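Local coordinates for protein esterase (uncultured bacterium pCosCE1, PDB 7ATL) that hydrolyses carboxylic esters as a family VIII carboxylesterase of beta-lactamase-like fold and also transfers acyl groups to acceptors other than water, at residues E307-G312 against T336-G341; V66-I71 against F169-A174. All blocks are in the same frame, centred on the assembly; numbering follows the deposited sequence.

Contact 1 of 2, residues E307-G312 against T336-G341; sequences ETQGPG and TLQWGG
Q309 meets Q338 and W339 with its terminal amide, which takes part through both of its polar atoms. Q338 NE2 donates to Q309 OE1 at 2.9 Å, and the bond is fairly straight, with an N-H...O angle of 165°. The two amide planes stand steeply to each other, 71° apart. Q309 OE1 lies close to the plane of the Q338 amide, and the donor is tilted a little from the carbonyl plane of Q309.

The other amide atom meets the indole obliquely. Q309 NE2 comes to 3.3 Å from W339 CZ3, at the six-membered end of the ring system, and Q309 CD is 3.7 Å from the same carbon. The Q309 chain bends at chi2 (-84°), which folds its amide back toward the backbone of the residue before it. There Q309 NE2 donates to T308 O at 3.1 Å in a nearly linear bond. T308 O in turn lies 3.8 Å from W339 CH2. Amide rotation is thus fixed from both ends.

The arrangement joins the loop before strand 313-315 to strand 337-341 of the antiparallel sheet in a serine beta-lactamase-like fold. Strand 320-322 lies between strands 313-315 and 337-341 in the sheet, and A320 touches both Q309 and W339. Q338 reaches across with its chain extended beyond CG, and Q332 binds its OE1.

Burial is uneven. W339 is enclosed: F315 packs edge-to-face with its indole, and Y171 probably takes a hydrogen bond from its NE1. Q309, T308 and Q338 are partly exposed, the looser side of the contact. Q309 NE2 makes a weak hydrogen bond to a bound pentaethylene glycol, probably from the crystallisation liquor. The bond from G310 N to E307 O closes a beta turn with T308 and Q309 at its corners; E307 and P311 are exposed.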
loop_
_atom_site.group_PDB
_atom_site.type_symbol
_atom_site.label_atom_id
_atom_site.label_comp_id
_atom_site.label_asym_id
_atom_site.label_seq_id
_atom_site.Cartn_x
_atom_site.Cartn_y
_atom_site.Cartn_z
ATOM N N GLU A 307 -11.065 -7.934 -11.250
ATOM C CA GLU A 307 -11.898 -6.896 -10.577
ATOM C C GLU A 307 -11.206 -6.347 -9.327
ATOM O O GLU A 307 -11.866 -6.235 -8.283
ATOM C CB GLU A 307 -13.274 -7.459 -10.204
ATOM C CG GLU A 307 -14.062 -7.914 -11.422
ATOM C CD GLU A 307 -15.565 -8.101 -11.275
ATOM O OE1 GLU A 307 -16.112 -7.870 -10.162
ATOM O OE2 GLU A 307 -16.181 -8.454 -12.303
ATOM N N THR A 308 -9.943 -5.956 -9.419
ATOM C CA THR A 308 -9.121 -5.766 -8.205
ATOM C C THR A 308 -9.559 -4.532 -7.397
ATOM O O THR A 308 -9.250 -4.491 -6.199
ATOM C CB THR A 308 -7.651 -5.726 -8.590
ATOM O OG1 THR A 308 -7.522 -4.474 -9.253
ATOM C CG2 THR A 308 -7.250 -6.918 -9.434
ATOM N N GLN A 309 -10.203 -3.552 -8.026
ATOM C CA GLN A 309 -10.914 -2.417 -7.380
ATOM C C GLN A 309 -12.358 -2.415 -7.881
ATOM O O GLN A 309 -12.916 -1.323 -8.106
ATOM C CB GLN A 309 -10.293 -1.074 -7.754
ATOM C CG GLN A 309 -8.799 -0.992 -7.495
ATOM C CD GLN A 309 -8.532 -0.614 -6.065
ATOM O OE1 GLN A 309 -8.265 0.541 -5.762
ATOM N NE2 GLN A 309 -8.647 -1.579 -5.171
ATOM N N GLY A 310 -12.940 -3.599 -8.041
ATOM C CA GLY A 310 -14.229 -3.747 -8.724
ATOM C C GLY A 310 -14.027 -3.833 -10.234
ATOM O O GLY A 310 -12.879 -3.843 -10.719
ATOM N N PRO A 311 -15.146 -3.897 -11.001
ATOM C CA PRO A 311 -15.090 -4.108 -12.451
ATOM C C PRO A 311 -14.184 -3.069 -13.139
ATOM O O PRO A 311 -14.263 -1.908 -12.768
ATOM C CB PRO A 311 -16.552 -3.944 -12.894
ATOM C CG PRO A 311 -17.364 -4.277 -11.649
ATOM C CD PRO A 311 -16.526 -3.757 -10.498
ATOM N N GLY A 312 -13.337 -3.526 -14.070
ATOM C CA GLY A 312 -12.557 -2.701 -15.011
ATOM C C GLY A 312 -11.093 -2.632 -14.626
ATOM O O GLY A 312 -10.295 -2.061 -15.371
ATOM N N THR A 336 -4.421 4.114 -15.584
ATOM C CA THR A 336 -4.379 4.615 -14.195
ATOM C C THR A 336 -3.872 3.493 -13.292
ATOM O O THR A 336 -4.347 2.358 -13.431
ATOM C CB THR A 336 -5.749 5.115 -13.740
ATOM O OG1 THR A 336 -5.949 6.375 -14.367
ATOM C CG2 THR A 336 -5.842 5.317 -12.249
ATOM N N LEU A 337 -2.881 3.801 -12.465
ATOM C CA LEU A 337 -2.346 2.891 -11.429
ATOM C C LEU A 337 -2.877 3.404 -10.098
ATOM O O LEU A 337 -2.727 4.605 -9.852
ATOM C CB LEU A 337 -0.815 2.907 -11.467
ATOM C CG LEU A 337 -0.138 1.812 -10.645
ATOM C CD1 LEU A 337 -0.344 0.451 -11.302
ATOM C CD2 LEU A 337 1.346 2.105 -10.458
ATOM N N GLN A 338 -3.479 2.537 -9.285
ATOM C CA GLN A 338 -4.122 2.943 -8.013
ATOM C C GLN A 338 -3.985 1.836 -6.983
ATOM O O GLN A 338 -4.081 0.669 -7.353
ATOM C CB GLN A 338 -5.611 3.194 -8.236
ATOM C CG GLN A 338 -6.402 3.469 -6.960
ATOM C CD GLN A 338 -7.799 3.898 -7.324
ATOM O OE1 GLN A 338 -8.029 5.015 -7.736
ATOM N NE2 GLN A 338 -8.754 2.997 -7.205
ATOM N N TRP A 339 -3.849 2.216 -5.726
ATOM C CA TRP A 339 -4.060 1.308 -4.573
ATOM C C TRP A 339 -4.294 2.168 -3.331
ATOM O O TRP A 339 -4.422 3.404 -3.500
ATOM C CB TRP A 339 -2.866 0.356 -4.446
ATOM C CG TRP A 339 -3.218 -0.963 -3.851
ATOM C CD1 TRP A 339 -2.701 -1.490 -2.714
ATOM C CD2 TRP A 339 -4.162 -1.917 -4.357
ATOM N NE1 TRP A 339 -3.266 -2.701 -2.462
ATOM C CE2 TRP A 339 -4.179 -2.988 -3.445
ATOM C CE3 TRP A 339 -4.993 -1.984 -5.482
ATOM C CZ2 TRP A 339 -4.998 -4.107 -3.625
ATOM C CZ3 TRP A 339 -5.804 -3.085 -5.661
ATOM C CH2 TRP A 339 -5.799 -4.135 -4.743
ATOM N N GLY A 340 -4.391 1.553 -2.152
ATOM C CA GLY A 340 -4.697 2.260 -0.893
ATOM C C GLY A 340 -4.006 1.636 0.311
ATOM O O GLY A 340 -2.923 1.010 0.123
ATOM N N GLY A 341 -4.638 1.780 1.488
ATOM C CA GLY A 341 -4.162 1.271 2.792
ATOM C C GLY A 341 -5.287 1.181 3.801
ATOM O O GLY A 341 -6.051 2.147 3.933
#

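Contact 2 of 2, residues V66-I71 against F169-A174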
loop_
_atom_site.group_PDB
_atom_site.type_symbol
_atom_site.label_atom_id
_atom_site.label_comp_id
_atom_site.label_asym_id
_atom_site.label_seq_id
_atom_site.Cartn_x
_atom_site.Cartn_y
_atom_site.Cartn_z
ATOM N N VAL A 66 0.200 1.003 1.664
ATOM C CA VAL A 66 0.975 2.020 0.903
ATOM C C VAL A 66 2.460 1.661 0.991
ATOM O O VAL A 66 3.225 2.198 0.186
ATOM C CB VAL A 66 0.663 3.463 1.333
ATOM C CG1 VAL A 66 1.507 4.476 0.571
ATOM C CG2 VAL A 66 -0.813 3.749 1.149
ATOM N N SER A 67 2.827 0.711 1.845
ATOM C CA SER A 67 4.183 0.091 1.907
ATOM C C SER A 67 4.522 -0.645 0.592
ATOM O O SER A 67 5.709 -0.698 0.210
ATOM C CB SER A 67 4.309 -0.861 3.108
ATOM O OG SER A 67 3.921 -0.259 4.349
ATOM N N LYS A 68 3.532 -1.229 -0.074
ATOM C CA LYS A 68 3.740 -2.136 -1.240
ATOM C C LYS A 68 4.405 -1.428 -2.426
ATOM O O LYS A 68 5.380 -1.940 -2.987
ATOM C CB LYS A 68 2.399 -2.779 -1.605
ATOM C CG LYS A 68 1.949 -3.764 -0.543
ATOM C CD LYS A 68 0.662 -4.443 -0.839
ATOM C CE LYS A 68 0.486 -5.671 0.045
ATOM N NZ LYS A 68 -0.022 -5.318 1.394
ATOM N N PRO A 69 3.883 -0.282 -2.927
ATOM C CA PRO A 69 4.497 0.375 -4.080
ATOM C C PRO A 69 5.936 0.824 -3.784
ATOM O O PRO A 69 6.754 0.731 -4.679
ATOM C CB PRO A 69 3.559 1.528 -4.431
ATOM C CG PRO A 69 2.718 1.700 -3.210
ATOM C CD PRO A 69 2.622 0.350 -2.542
ATOM N N TYR A 70 6.205 1.223 -2.537
ATOM C CA TYR A 70 7.567 1.514 -2.024
ATOM C C TYR A 70 8.499 0.319 -2.271
ATOM O O TYR A 70 9.590 0.521 -2.839
ATOM C CB TYR A 70 7.511 1.922 -0.551
ATOM C CG TYR A 70 7.318 3.406 -0.341
ATOM C CD1 TYR A 70 8.187 4.326 -0.897
ATOM C CD2 TYR A 70 6.253 3.897 0.390
ATOM C CE1 TYR A 70 8.026 5.685 -0.710
ATOM C CE2 TYR A 70 6.065 5.251 0.586
ATOM C CZ TYR A 70 6.964 6.144 0.041
ATOM O OH TYR A 70 6.788 7.474 0.225
ATOM N N ILE A 71 8.116 -0.889 -1.843
ATOM C CA ILE A 71 9.033 -2.064 -1.874
ATOM C C ILE A 71 9.001 -2.667 -3.283
ATOM O O ILE A 71 10.069 -3.178 -3.732
ATOM C CB ILE A 71 8.715 -3.080 -0.767
ATOM C CG1 ILE A 71 8.720 -2.424 0.612
ATOM C CG2 ILE A 71 9.683 -4.252 -0.822
ATOM C CD1 ILE A 71 10.047 -1.846 1.010
ATOM N N PHE A 169 -5.217 -13.979 -9.244
ATOM C CA PHE A 169 -4.931 -12.881 -8.300
ATOM C C PHE A 169 -5.592 -13.192 -6.964
ATOM O O PHE A 169 -6.755 -13.587 -6.959
ATOM C CB PHE A 169 -5.461 -11.561 -8.844
ATOM C CG PHE A 169 -5.299 -10.393 -7.909
ATOM C CD1 PHE A 169 -4.140 -9.637 -7.918
ATOM C CD2 PHE A 169 -6.340 -10.003 -7.084
ATOM C CE1 PHE A 169 -4.019 -8.525 -7.100
ATOM C CE2 PHE A 169 -6.215 -8.891 -6.268
ATOM C CZ PHE A 169 -5.049 -8.167 -6.265
ATOM N N ARG A 170 -4.828 -13.029 -5.887
ATOM C CA ARG A 170 -5.285 -13.125 -4.483
ATOM C C ARG A 170 -4.362 -12.230 -3.663
ATOM O O ARG A 170 -3.149 -12.538 -3.570
ATOM C CB ARG A 170 -5.301 -14.571 -3.975
ATOM C CG ARG A 170 -6.111 -14.772 -2.693
ATOM C CD ARG A 170 -5.813 -16.139 -2.091
ATOM N NE ARG A 170 -6.392 -17.154 -2.955
ATOM C CZ ARG A 170 -7.673 -17.540 -2.920
ATOM N NH1 ARG A 170 -8.507 -17.038 -2.026
ATOM N NH2 ARG A 170 -8.117 -18.444 -3.772
ATOM N N TYR A 171 -4.932 -11.159 -3.112
ATOM C CA TYR A 171 -4.191 -10.154 -2.321
ATOM C C TYR A 171 -3.483 -10.883 -1.190
ATOM O O TYR A 171 -4.123 -11.701 -0.542
ATOM C CB TYR A 171 -5.130 -9.082 -1.787
ATOM C CG TYR A 171 -4.431 -7.841 -1.329
ATOM C CD1 TYR A 171 -3.467 -7.223 -2.104
ATOM C CD2 TYR A 171 -4.775 -7.255 -0.136
ATOM C CE1 TYR A 171 -2.834 -6.064 -1.691
ATOM C CE2 TYR A 171 -4.145 -6.104 0.302
ATOM C CZ TYR A 171 -3.177 -5.501 -0.478
ATOM O OH TYR A 171 -2.601 -4.354 -0.024
ATOM N N SER A 172 -2.203 -10.603 -0.972
ATOM C CA SER A 172 -1.346 -11.571 -0.264
ATOM C C SER A 172 -0.204 -10.906 0.505
ATOM O O SER A 172 0.078 -9.719 0.342
ATOM C CB SER A 172 -0.835 -12.586 -1.240
ATOM O OG SER A 172 0.261 -12.066 -1.971
ATOM N N LEU A 173 0.428 -11.728 1.332
ATOM C CA LEU A 173 1.733 -11.483 1.975
ATOM C C LEU A 173 2.873 -11.505 0.955
ATOM O O LEU A 173 4.014 -11.524 1.401
ATOM C CB LEU A 173 1.923 -12.597 3.000
ATOM C CG LEU A 173 1.221 -12.368 4.337
ATOM C CD1 LEU A 173 1.201 -13.657 5.156
ATOM C CD2 LEU A 173 1.909 -11.242 5.095
ATOM N N ALA A 174 2.600 -11.479 -0.346
ATOM C CA ALA A 174 3.666 -11.638 -1.363
ATOM C C ALA A 174 4.728 -10.556 -1.193
ATOM O O ALA A 174 5.903 -10.850 -1.474
ATOM C CB ALA A 174 3.116 -11.620 -2.771
#
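K68 reaches from helix 67-80 to the phenol end of Y171, the two side chains coming from opposite directions. Its CB points toward the 169-174 loop. CG sits beside the backbone N (chi1 -69°), and the chain then runs extended to CE. K68 CD is the first atom to touch the tyrosine, 3.4 Å from Y171 OH and 3.9 Å from Y171 CE1. K68 CE follows, also 3.4 Å from Y171 OH, and passes 4.1 Å from S172 O. A bend at chi4 (82°) then turns the terminal nitrogen aside. K68 NZ ends 3.1 Å from Y171 OH, obliquely placed to the ring. Its hydrogen bonds go to Y123 OH, S65 OG and G264 O, so this buried nitrogen has several polar partners. Y171 OH is itself bonded to S65 OG.

S65, K68 and Y123 fit the SxxK and tyrosine pattern of class C beta-lactamases and family VIII esterases. There the serine is the nucleophile, and S65 is probably so here.

In the loop, S172 OG accepts from A174 N at 2.9 Å, an ST turn at the start of helix 174-186, and also bonds H117. I175 of helix 174-186 packs on K68 and I71. Elsewhere on helix 67-80, P69 and Y70 meet helix 271-283, and P69 touches W347 of strand 345-350, as does V66 just before the helix.

In the fold
Contacts 1 and 2 lie with their centres about 13 Å apart and meet directly through W339 and Y171. W339 NE1 and Y171 OH are 3.0 Å apart, a probable hydrogen bond. This ties strand 337-341 to the polar cluster at the start of helix 67-80, where S65 and K68 form the likely catalytic centre. Packing adds two further links: G340 O lies 3.6 Å from V66 CG2, and T308 CG2 lies 3.9 Å from F169 CE2. Bound pentaethylene glycol, probably from the crystallisation liquor, lies about 3 Å from the side chain of Q309 and also of Y171. This is consistent with both contacts bordering the substrate pocket.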